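Local coordinates for NTP pyrophosphohydrolase MazG-like domain-containing protein (Vibrio sp. DAT722, PDB 2Q73), which probably hydrolyses nucleoside triphosphates to monophosphates and pyrophosphate as a magnesium-dependent MazG-type house-cleaning enzyme, at the interface of chains A and B and the interface of chains A and C. Residues are numbered along the deposited sequence; one frame, centred on the assembly and turned at random. Chains: chain A/B/C, Hypothetical protein.

Contact 1: the interface of chains A and B. Residues chain A 76, 79-80, 83; chain B 45-47, 51.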
ATOM      1  N   ASN A  76       0.642 -15.236  16.887  1.00 24.84           N
ATOM      2  CA  ASN A  76       1.982 -15.659  17.232  1.00 25.27           C
ATOM      3  C   ASN A  76       2.761 -15.877  15.930  1.00 25.20           C
ATOM      4  O   ASN A  76       2.545 -16.872  15.245  1.00 25.05           O
ATOM      5  CB  ASN A  76       1.876 -16.963  18.029  1.00 25.02           C
ATOM      6  CG  ASN A  76       3.214 -17.476  18.546  1.00 25.94           C
ATOM      7  OD1 ASN A  76       4.263 -17.245  17.956  1.00 25.56           O
ATOM      8  ND2 ASN A  76       3.162 -18.222  19.651  1.00 26.90           N
ATOM      9  N   LYS A  79       4.947 -19.118  15.691  1.00 26.07           N
ATOM     10  CA  LYS A  79       4.088 -20.297  15.521  1.00 25.77           C
ATOM     11  C   LYS A  79       3.492 -20.354  14.109  1.00 25.18           C
ATOM     12  O   LYS A  79       3.411 -21.426  13.503  1.00 24.31           O
ATOM     13  CB  LYS A  79       2.980 -20.315  16.587  1.00 25.81           C
ATOM     14  CG  LYS A  79       1.914 -21.386  16.414  1.00 27.98           C
ATOM     15  CD  LYS A  79       2.503 -22.782  16.540  1.00 29.58           C
ATOM     16  CE  LYS A  79       1.431 -23.862  16.729  1.00 32.25           C
ATOM     17  NZ  LYS A  79       2.019 -25.168  17.132  1.00 34.01           N
ATOM     18  N   THR A  80       3.064 -19.197  13.610  1.00 24.57           N
ATOM     19  CA  THR A  80       2.522 -19.071  12.254  1.00 24.13           C
ATOM     20  C   THR A  80       3.584 -19.445  11.216  1.00 24.05           C
ATOM     21  O   THR A  80       3.298 -20.163  10.255  1.00 23.73           O
ATOM     22  CB  THR A  80       1.984 -17.651  11.997  1.00 24.51           C
ATOM     23  OG1 THR A  80       0.989 -17.336  12.978  1.00 23.39           O
ATOM     24  CG2 THR A  80       1.380 -17.541  10.607  1.00 23.94           C
ATOM     25  N   LEU A  83       3.863 -23.176  11.120  1.00 26.99           N
ATOM     26  CA  LEU A  83       2.731 -23.693  10.356  1.00 27.54           C
ATOM     27  C   LEU A  83       2.926 -23.533   8.853  1.00 28.14           C
ATOM     28  O   LEU A  83       2.679 -24.470   8.083  1.00 28.21           O
ATOM     29  CB  LEU A  83       1.422 -23.027  10.807  1.00 27.36           C
ATOM     30  CG  LEU A  83       0.978 -23.310  12.250  1.00 27.55           C
ATOM     31  CD1 LEU A  83      -0.324 -22.586  12.574  1.00 28.27           C
ATOM     32  CD2 LEU A  83       0.869 -24.815  12.535  1.00 28.26           C
TER
ATOM     33  N   GLN B  45      -5.022 -16.874  16.603  1.00 27.11           N
ATOM     34  CA  GLN B  45      -3.965 -17.775  16.152  1.00 26.95           C
ATOM     35  C   GLN B  45      -4.596 -19.036  15.593  1.00 26.70           C
ATOM     36  O   GLN B  45      -5.101 -19.872  16.351  1.00 26.01           O
ATOM     37  CB  GLN B  45      -2.969 -18.080  17.279  1.00 26.93           C
ATOM     38  CG  GLN B  45      -1.799 -19.003  16.873  1.00 28.69           C
ATOM     39  CD  GLN B  45      -1.013 -18.467  15.691  1.00 30.01           C
ATOM     40  OE1 GLN B  45      -0.717 -17.268  15.607  1.00 29.80           O
ATOM     41  NE2 GLN B  45      -0.685 -19.348  14.759  1.00 30.42           N
ATOM     42  N   PRO B  46      -4.594 -19.165  14.257  1.00 26.86           N
ATOM     43  CA  PRO B  46      -5.202 -20.307  13.590  1.00 27.43           C
ATOM     44  C   PRO B  46      -4.441 -21.600  13.814  1.00 27.97           C
ATOM     45  O   PRO B  46      -3.238 -21.575  14.085  1.00 27.82           O
ATOM     46  CB  PRO B  46      -5.123 -19.933  12.104  1.00 27.41           C
ATOM     47  CG  PRO B  46      -4.010 -18.932  12.005  1.00 27.48           C
ATOM     48  CD  PRO B  46      -4.059 -18.172  13.296  1.00 26.82           C
ATOM     49  N   THR B  47      -5.154 -22.717  13.712  1.00 28.64           N
ATOM     50  CA  THR B  47      -4.525 -24.004  13.513  1.00 29.63           C
ATOM     51  C   THR B  47      -4.259 -24.147  12.014  1.00 29.97           C
ATOM     52  O   THR B  47      -4.650 -23.286  11.223  1.00 29.93           O
ATOM     53  CB  THR B  47      -5.430 -25.146  13.986  1.00 29.67           C
ATOM     54  OG1 THR B  47      -6.750 -24.909  13.495  1.00 31.88           O
ATOM     55  CG2 THR B  47      -5.481 -25.211  15.509  1.00 29.66           C
ATOM     56  N   LEU B  51      -5.521 -21.646   8.699  1.00 31.68           N
ATOM     57  CA  LEU B  51      -4.433 -20.724   8.373  1.00 31.47           C
ATOM     58  C   LEU B  51      -4.717 -19.905   7.113  1.00 31.45           C
ATOM     59  O   LEU B  51      -4.565 -18.674   7.117  1.00 30.67           O
ATOM     60  CB  LEU B  51      -3.090 -21.477   8.278  1.00 31.15           C
ATOM     61  CG  LEU B  51      -1.839 -20.643   7.955  1.00 31.97           C
ATOM     62  CD1 LEU B  51      -1.468 -19.683   9.092  1.00 30.51           C
ATOM     63  CD2 LEU B  51      -0.673 -21.561   7.640  1.00 31.13           C
TER

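Contact 2: the interface of chains A and C. Residues chain A 25, 28-29, 31-32; chain C 28, 31-32, 35.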
ATOM      1  N   PHE A  25      -3.212   1.910   9.719  1.00 25.00           N
ATOM      2  CA  PHE A  25      -2.812   3.154   9.053  1.00 24.84           C
ATOM      3  C   PHE A  25      -1.301   3.324   9.048  1.00 25.92           C
ATOM      4  O   PHE A  25      -0.717   3.657   8.026  1.00 26.48           O
ATOM      5  CB  PHE A  25      -3.443   4.387   9.722  1.00 24.79           C
ATOM      6  CG  PHE A  25      -4.919   4.550   9.482  1.00 24.51           C
ATOM      7  CD1 PHE A  25      -5.468   4.457   8.196  1.00 26.54           C
ATOM      8  CD2 PHE A  25      -5.776   4.851  10.565  1.00 25.04           C
ATOM      9  CE1 PHE A  25      -6.852   4.644   7.984  1.00 28.30           C
ATOM     10  CE2 PHE A  25      -7.160   5.031  10.365  1.00 26.25           C
ATOM     11  CZ  PHE A  25      -7.696   4.947   9.085  1.00 26.89           C
ATOM     12  N   ILE A  28       0.510   1.063   6.492  1.00 25.66           N
ATOM     13  CA  ILE A  28       0.367   1.535   5.078  1.00 25.58           C
ATOM     14  C   ILE A  28       1.276   2.778   4.895  1.00 25.87           C
ATOM     15  O   ILE A  28       1.930   2.923   3.859  1.00 25.03           O
ATOM     16  CB  ILE A  28      -1.107   1.843   4.734  1.00 25.20           C
ATOM     17  CG1 ILE A  28      -2.009   0.624   4.988  1.00 25.95           C
ATOM     18  CG2 ILE A  28      -1.257   2.385   3.272  1.00 25.92           C
ATOM     19  CD1 ILE A  28      -1.513  -0.671   4.253  1.00 26.56           C
ATOM     20  N   GLU A  29       1.330   3.649   5.906  1.00 26.28           N
ATOM     21  CA  GLU A  29       2.249   4.810   5.896  0.80 27.05           C
ATOM     22  C   GLU A  29       3.698   4.360   5.675  1.00 26.77           C
ATOM     23  O   GLU A  29       4.428   4.935   4.833  1.00 26.28           O
ATOM     24  CB  GLU A  29       2.163   5.612   7.213  0.80 27.35           C
ATOM     25  CG  GLU A  29       1.000   6.553   7.282  0.80 29.42           C
ATOM     26  CD  GLU A  29       0.786   7.160   8.676  0.80 28.62           C
ATOM     27  OE2 GLU A  29      -0.368   6.970   9.141  0.80 29.00           O
ATOM     28  N   VAL A  31       4.787   1.442   4.472  1.00 27.04           N
ATOM     29  CA  VAL A  31       4.908   0.811   3.153  1.00 26.98           C
ATOM     30  C   VAL A  31       5.108   1.906   2.086  1.00 27.21           C
ATOM     31  O   VAL A  31       5.931   1.746   1.181  1.00 27.39           O
ATOM     32  CB  VAL A  31       3.684  -0.074   2.830  1.00 26.08           C
ATOM     33  CG1 VAL A  31       3.666  -0.533   1.344  1.00 27.42           C
ATOM     34  CG2 VAL A  31       3.718  -1.343   3.735  1.00 25.86           C
ATOM     35  N   GLY A  32       4.421   3.027   2.228  1.00 25.87           N
ATOM     36  CA  GLY A  32       4.661   4.142   1.284  1.00 25.78           C
ATOM     37  C   GLY A  32       6.052   4.734   1.379  1.00 26.31           C
ATOM     38  O   GLY A  32       6.683   5.037   0.364  1.00 25.09           O
TER
ATOM     39  N   ILE C  28       2.202   3.875  -4.733  1.00 25.81           N
ATOM     40  CA  ILE C  28       2.297   3.326  -3.369  1.00 25.58           C
ATOM     41  C   ILE C  28       2.704   4.436  -2.370  1.00 26.17           C
ATOM     42  O   ILE C  28       2.174   4.479  -1.254  1.00 25.30           O
ATOM     43  CB  ILE C  28       3.247   2.126  -3.313  1.00 26.32           C
ATOM     44  CG1 ILE C  28       2.880   1.078  -4.397  1.00 25.42           C
ATOM     45  CG2 ILE C  28       3.336   1.530  -1.845  1.00 25.45           C
ATOM     46  CD1 ILE C  28       1.437   0.525  -4.305  1.00 27.45           C
ATOM     47  N   VAL C  31      -0.423   6.381  -1.667  1.00 27.56           N
ATOM     48  CA  VAL C  31      -1.336   5.609  -0.848  1.00 27.10           C
ATOM     49  C   VAL C  31      -0.882   5.737   0.615  1.00 27.83           C
ATOM     50  O   VAL C  31      -1.722   5.868   1.508  1.00 27.96           O
ATOM     51  CB  VAL C  31      -1.405   4.157  -1.317  1.00 28.15           C
ATOM     52  CG1 VAL C  31      -2.112   3.248  -0.291  1.00 28.36           C
ATOM     53  CG2 VAL C  31      -2.172   4.067  -2.653  1.00 26.75           C
ATOM     54  N   GLY C  32       0.430   5.690   0.865  1.00 26.30           N
ATOM     55  CA  GLY C  32       0.927   5.850   2.250  1.00 26.09           C
ATOM     56  C   GLY C  32       0.640   7.228   2.813  1.00 26.45           C
ATOM     57  O   GLY C  32       0.271   7.372   3.965  1.00 25.03           O
ATOM     58  N   SER C  35      -2.972   7.319   3.749  1.00 25.80           N
ATOM     59  CA  SER C  35      -3.147   6.690   5.046  1.00 25.59           C
ATOM     60  C   SER C  35      -2.925   7.665   6.186  1.00 26.48           C
ATOM     61  O   SER C  35      -3.751   7.753   7.095  1.00 26.25           O
ATOM     62  CB  SER C  35      -2.178   5.515   5.155  1.00 24.78           C
ATOM     63  OG  SER C  35      -2.561   4.750   6.257  1.00 27.60           O
TER

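Contact 3: the interface of chains A and B. Residues chain A 38, 43-44, 55; chain B 20, 73, 75.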
ATOM      1  N   ILE A  38      13.012   2.716  -1.801  1.00 26.63           N
ATOM      2  CA  ILE A  38      13.393   1.844  -2.907  1.00 26.73           C
ATOM      3  C   ILE A  38      13.533   2.629  -4.230  1.00 26.53           C
ATOM      4  O   ILE A  38      14.512   2.463  -4.962  1.00 26.60           O
ATOM      5  CB  ILE A  38      12.426   0.671  -3.069  1.00 26.41           C
ATOM      6  CG1 ILE A  38      12.541  -0.249  -1.836  1.00 26.38           C
ATOM      7  CG2 ILE A  38      12.779  -0.132  -4.334  1.00 26.72           C
ATOM      8  CD1 ILE A  38      11.484  -1.402  -1.814  1.00 27.77           C
ATOM      9  N   SER A  43      19.772   1.878  -0.653  1.00 27.40           N
ATOM     10  CA  SER A  43      20.026   0.478  -0.259  1.00 27.70           C
ATOM     11  C   SER A  43      21.285   0.328   0.579  1.00 27.50           C
ATOM     12  O   SER A  43      21.979   1.307   0.882  1.00 27.98           O
ATOM     13  CB  SER A  43      20.137  -0.422  -1.505  1.00 26.99           C
ATOM     14  OG  SER A  43      18.977  -0.273  -2.293  1.00 29.73           O
ATOM     15  N   GLY A  44      21.587  -0.912   0.942  1.00 27.46           N
ATOM     16  CA  GLY A  44      22.756  -1.201   1.768  1.00 26.70           C
ATOM     17  C   GLY A  44      22.459  -1.090   3.257  1.00 26.64           C
ATOM     18  O   GLY A  44      21.314  -0.869   3.663  1.00 27.00           O
ATOM     19  N   VAL A  55      16.407   2.438   2.912  1.00 26.31           N
ATOM     20  CA  VAL A  55      15.620   1.228   2.711  1.00 26.78           C
ATOM     21  C   VAL A  55      15.622   0.398   4.007  1.00 26.10           C
ATOM     22  O   VAL A  55      14.572  -0.113   4.423  1.00 27.17           O
ATOM     23  CB  VAL A  55      16.129   0.391   1.506  1.00 26.54           C
ATOM     24  CG1 VAL A  55      15.427  -0.967   1.483  1.00 26.90           C
ATOM     25  CG2 VAL A  55      15.868   1.158   0.165  1.00 27.77           C
TER
ATOM     26  N   SER B  20      14.389  -7.285  -6.662  1.00 25.53           N
ATOM     27  CA  SER B  20      13.758  -6.253  -5.836  1.00 26.07           C
ATOM     28  C   SER B  20      12.343  -5.901  -6.302  1.00 26.41           C
ATOM     29  O   SER B  20      11.410  -5.836  -5.491  1.00 26.56           O
ATOM     30  CB  SER B  20      14.636  -4.985  -5.846  1.00 26.38           C
ATOM     31  OG  SER B  20      14.009  -3.914  -5.162  1.00 27.13           O
ATOM     32  N   HIS B  73      18.482  -5.953  -0.851  1.00 27.20           N
ATOM     33  CA  HIS B  73      18.978  -4.597  -0.628  1.00 26.68           C
ATOM     34  C   HIS B  73      20.162  -4.487   0.310  1.00 26.83           C
ATOM     35  O   HIS B  73      20.596  -3.375   0.618  1.00 27.02           O
ATOM     36  CB  HIS B  73      17.824  -3.697  -0.159  1.00 25.98           C
ATOM     37  CG  HIS B  73      16.896  -3.335  -1.275  1.00 26.01           C
ATOM     38  ND1 HIS B  73      17.128  -2.265  -2.102  1.00 25.52           N
ATOM     39  CD2 HIS B  73      15.782  -3.941  -1.742  1.00 24.65           C
ATOM     40  CE1 HIS B  73      16.175  -2.201  -3.016  1.00 26.89           C
ATOM     41  NE2 HIS B  73      15.347  -3.214  -2.825  1.00 25.60           N
ATOM     42  N   VAL B  75      20.444  -5.237   3.445  1.00 26.04           N
ATOM     43  CA  VAL B  75      20.045  -4.750   4.767  1.00 25.98           C
ATOM     44  C   VAL B  75      20.152  -5.842   5.819  1.00 26.59           C
ATOM     45  O   VAL B  75      19.621  -6.941   5.646  1.00 27.72           O
ATOM     46  CB  VAL B  75      18.579  -4.231   4.734  1.00 25.43           C
ATOM     47  CG1 VAL B  75      18.100  -3.867   6.153  1.00 25.61           C
ATOM     48  CG2 VAL B  75      18.457  -3.038   3.796  1.00 25.63           C
TER

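Contact 4: the interface of chains A and B. Residues chain A 3, 59, 63, 66; chain B 59, 63, 66, 77.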
ATOM      1  N   LEU A   3      12.378 -13.685  16.415  1.00 33.47           N
ATOM      2  CA  LEU A   3      11.098 -13.096  16.012  1.00 32.85           C
ATOM      3  C   LEU A   3      10.108 -12.957  17.181  1.00 32.23           C
ATOM      4  O   LEU A   3       9.487 -11.894  17.363  1.00 32.33           O
ATOM      5  CB  LEU A   3      10.492 -13.921  14.878  1.00 32.52           C
ATOM      6  CG  LEU A   3       9.194 -13.412  14.251  1.00 32.17           C
ATOM      7  CD1 LEU A   3       9.370 -12.006  13.700  1.00 30.69           C
ATOM      8  CD2 LEU A   3       8.771 -14.383  13.166  1.00 32.64           C
ATOM      9  N   LEU A  59      12.212  -0.747   5.850  1.00 25.95           N
ATOM     10  CA  LEU A  59      11.965  -2.188   6.074  1.00 26.27           C
ATOM     11  C   LEU A  59      11.737  -2.511   7.561  1.00 26.62           C
ATOM     12  O   LEU A  59      10.766  -3.209   7.909  1.00 26.39           O
ATOM     13  CB  LEU A  59      13.087  -3.059   5.500  1.00 25.68           C
ATOM     14  CG  LEU A  59      13.106  -3.168   3.963  1.00 25.71           C
ATOM     15  CD1 LEU A  59      14.391  -3.828   3.558  1.00 24.78           C
ATOM     16  CD2 LEU A  59      11.890  -3.935   3.397  1.00 25.11           C
ATOM     17  N   LEU A  63       8.340  -3.889   9.372  1.00 27.31           N
ATOM     18  CA  LEU A  63       8.473  -5.011  10.312  1.00 27.31           C
ATOM     19  C   LEU A  63       7.887  -4.700  11.691  1.00 27.48           C
ATOM     20  O   LEU A  63       7.200  -5.548  12.294  1.00 26.41           O
ATOM     21  CB  LEU A  63       9.966  -5.395  10.434  1.00 27.04           C
ATOM     22  CG  LEU A  63      10.369  -6.398  11.520  1.00 28.21           C
ATOM     23  CD1 LEU A  63       9.649  -7.717  11.251  1.00 29.77           C
ATOM     24  CD2 LEU A  63      11.870  -6.562  11.544  1.00 28.37           C
ATOM     25  N   VAL A  66       4.095  -4.817  11.368  1.00 27.73           N
ATOM     26  CA  VAL A  66       3.677  -6.211  11.252  1.00 26.89           C
ATOM     27  C   VAL A  66       3.655  -6.879  12.647  1.00 27.36           C
ATOM     28  O   VAL A  66       2.666  -7.510  13.020  1.00 27.07           O
ATOM     29  CB  VAL A  66       4.601  -7.017  10.287  1.00 27.77           C
ATOM     30  CG1 VAL A  66       4.355  -8.489  10.440  1.00 26.50           C
ATOM     31  CG2 VAL A  66       4.301  -6.599   8.838  1.00 29.04           C
TER
ATOM     32  N   LEU B  59      -0.024 -11.571   7.810  1.00 26.43           N
ATOM     33  CA  LEU B  59       1.080 -10.882   8.518  1.00 27.37           C
ATOM     34  C   LEU B  59       2.402 -11.623   8.300  1.00 26.96           C
ATOM     35  O   LEU B  59       3.440 -10.991   8.023  1.00 27.75           O
ATOM     36  CB  LEU B  59       0.825 -10.787  10.027  1.00 25.89           C
ATOM     37  CG  LEU B  59      -0.284  -9.817  10.424  1.00 26.26           C
ATOM     38  CD1 LEU B  59      -0.591  -9.990  11.911  1.00 26.37           C
ATOM     39  CD2 LEU B  59       0.090  -8.363  10.060  1.00 25.10           C
ATOM     40  N   LEU B  63       5.766 -10.174   6.280  1.00 27.75           N
ATOM     41  CA  LEU B  63       7.071 -10.350   6.915  1.00 28.36           C
ATOM     42  C   LEU B  63       8.055 -11.044   5.976  1.00 27.77           C
ATOM     43  O   LEU B  63       9.214 -10.621   5.876  1.00 27.36           O
ATOM     44  CB  LEU B  63       6.942 -11.183   8.212  1.00 28.08           C
ATOM     45  CG  LEU B  63       8.223 -11.678   8.884  1.00 30.80           C
ATOM     46  CD1 LEU B  63       9.024 -10.479   9.334  1.00 34.19           C
ATOM     47  CD2 LEU B  63       7.902 -12.591  10.054  1.00 30.41           C
ATOM     48  N   VAL B  66       9.239  -8.570   3.455  1.00 27.60           N
ATOM     49  CA  VAL B  66      10.123  -7.593   4.113  1.00 27.36           C
ATOM     50  C   VAL B  66      11.546  -8.200   4.237  1.00 27.09           C
ATOM     51  O   VAL B  66      12.544  -7.554   3.896  1.00 27.06           O
ATOM     52  CB  VAL B  66       9.548  -7.161   5.499  1.00 27.52           C
ATOM     53  CG1 VAL B  66      10.598  -6.438   6.356  1.00 28.16           C
ATOM     54  CG2 VAL B  66       8.296  -6.249   5.299  1.00 27.89           C
ATOM     55  N   LEU B  77      18.696  -6.606   9.221  1.00 26.55           N
ATOM     56  CA  LEU B  77      17.573  -6.153  10.060  1.00 27.34           C
ATOM     57  C   LEU B  77      17.935  -6.131  11.548  1.00 27.49           C
ATOM     58  O   LEU B  77      17.450  -5.280  12.298  1.00 27.54           O
ATOM     59  CB  LEU B  77      16.283  -6.946   9.771  1.00 27.35           C
ATOM     60  CG  LEU B  77      15.623  -6.654   8.412  1.00 29.39           C
ATOM     61  CD1 LEU B  77      14.433  -7.585   8.141  1.00 29.31           C
ATOM     62  CD2 LEU B  77      15.168  -5.183   8.290  1.00 28.07           C
TER

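Contact 1: the interface of chains A and B
The backbone N of A:Asn76, the cap residue just before helix 77-88, donates to the side-chain oxygen OE1 of B:Gln45 at 2.8 Å. Its N-H points fairly straight (158° at H), from a position 31° off the amide carbonyl plane of the glutamine. The other arm of the same amide, NE2, donates to the hydroxyl OG1 of A:Thr80 at 3.2 Å, with that oxygen lying almost in the amide plane. OG1 is also 3.1 Å from OE1, but its own hydrogen is directed to the backbone O of A:Asn76 at 2.8 Å, which leaves it to accept from NE2. These two anchors fix the rotation of the amide. The bend of the glutamine chain at chi2 (56°) turns its head toward the helix, where the aliphatic CG of A:Lys79 packs against NE2. Within chain A, OD1 of A:Asn76 accepts the backbone N of A:Lys79 at 3.0 Å and caps helix 77-88. Beyond the polar cluster, CG2 of A:Thr80 meets CD1 of B:Leu51 at 3.9 Å, while CD2 of that leucine lies against CB of A:Leu83. CD1 of A:Leu83 rests near the backbone O of B:Pro46. The patch ties a loop of one subunit to the capped helix of the other and so probably steadies the edge of the A-B pair.

Contact 2: the interface of chains A and C
Polar contact between A:Phe25 and C:Ser35 is made by the serine hydroxyl OG, which donates to the backbone O of the phenylalanine at 2.8 Å. The hydroxyl approaches this helix carbonyl from its flank, with a C=O...donor angle of 109° and a tilt of 17° from the carbonyl plane. Placing OG anti to the backbone N of C:Ser35 (chi1 -167°) directs it at the neighbouring helix, and CD1 of the A:Phe25 ring lies 3.5 Å from the same OG.

Apolar contacts centre on the CG2 branches of the isoleucines. CG2 of A:Ile28 meets CG1 of C:Val31 at 3.8 Å and touches CB of C:Ser35 at an equal distance. The symmetry-related pairing brings CG1 of A:Val31 to CG2 of C:Ile28, also at 3.8 Å, both pairs crossing at a slant.

The backbones come close at the glycines: CA of C:Gly32 is 3.5 Å from the backbone O of A:Ile28, and CA of A:Gly32 lies 3.6 Å from O of C:Ile28. CG of the incompletely modelled A:Glu29 lies 3.5 Å from O of C:Gly32. The site pairs two copies of helix 20-39 about a two-fold axis and joins chains A and C in the deposited tetramer, which the structure alone does not prove in solution.

Contact 3: the interface of chains A and B
CG1 of A:Val55 stands almost straight above CG of B:His73, 3.9 Å from it and over one face of the imidazole, at the centre of a contact between two all-helical MazG subunits. The valine lies at the start of helix 55-72 and its side chain crosses that of the histidine at about a right angle. A:Ile38, near the end of helix 20-39, approaches from beyond the CE1 corner: its CG2 lies 4.2 Å from CE1 of B:His73 and a similar distance from OG of B:Ser20. Both ring nitrogens have hydroxyl partners. ND1 of B:His73 shares a hydrogen bond of 2.7 Å with OG of A:Ser43, whose CB lies in the ring plane at the edge. NE2 of B:His73 bonds to OG of B:Ser20 within its own chain at 2.8 Å. The bond to B:Ser20 within the chain and that to A:Ser43 across it together fix the rotation of the ring. With chi1 at -75°, CG of the histidine stands opposite its own carbonyl carbon, and the ring turns in toward the partner's helices. The backbone O of B:His73 accepts the backbone N of A:Gly44 at 2.7 Å, almost in line with the carbonyl (172°). At the outer rim, CG2 of B:Val75 lies 3.6 Å from the backbone O of A:Gly44.

Contact 4: the interface of chains A and B
This is an apolar helix-to-helix interface about a two-fold axis, and it joins chains A and B into a tightly paired dimer, the unit in which MazG-type enzymes commonly assemble. At its middle, A:Leu63 meets its own symmetry mate: CD1 of A:Leu63 and CD1 of B:Leu63 come to 3.4 Å, closer than an ordinary van der Waals contact, and the two side chains meet at an oblique angle. In each leucine CG lies opposite the backbone N (chi1 171° in A:Leu63 and 169° in B:Leu63), which carries CD1 toward the axis. The other branch of B:Leu63, CD2, turns to a different neighbour and meets CD2 of A:Leu3 at 3.7 Å, the two side chains approaching tip to tip.

On either side of this centre, valine methyls lie over helix backbone. CG1 of B:Val66 is 3.6 Å from the backbone O of A:Leu59, and CG1 of A:Val66 is placed likewise over O of B:Leu59. A:Leu59 and B:Val66 run alongside each other, pointing opposite ways, with CD2 of the leucine 4.1 Å from CG1 of the valine. CB of A:Leu59 is met from another direction by CD2 of B:Leu77.

A:Leu59, A:Leu63 and A:Val66 form one stripe along helix 55-72, facing their chain B mates across the axis; A:Leu3, from helix 3-13, and B:Leu77, from helix 77-90 of chain B, close over the flanks.

Contacts 1, 3 and 4 belong to the A-B dimer, whereas contact 2 joins A to C. Contact 4 is central, its C-alpha centre about 16 Å from that of contact 1 and about 14 Å from that of contact 3, which themselves lie about 29 Å apart. Helix 55-72 serves contacts 3 and 4, helix 20-39 contacts 2 and 3, and the last helix contact 1 (A:Lys79, A:Thr80, A:Leu83) and contact 4 (B:Leu77). A:Glu30 and A:Glu33 lie on helix 20-39, A:Glu58 and A:Asp61 on helix 55-72; assembly may therefore help to position the helices that carry the magnesium ligands.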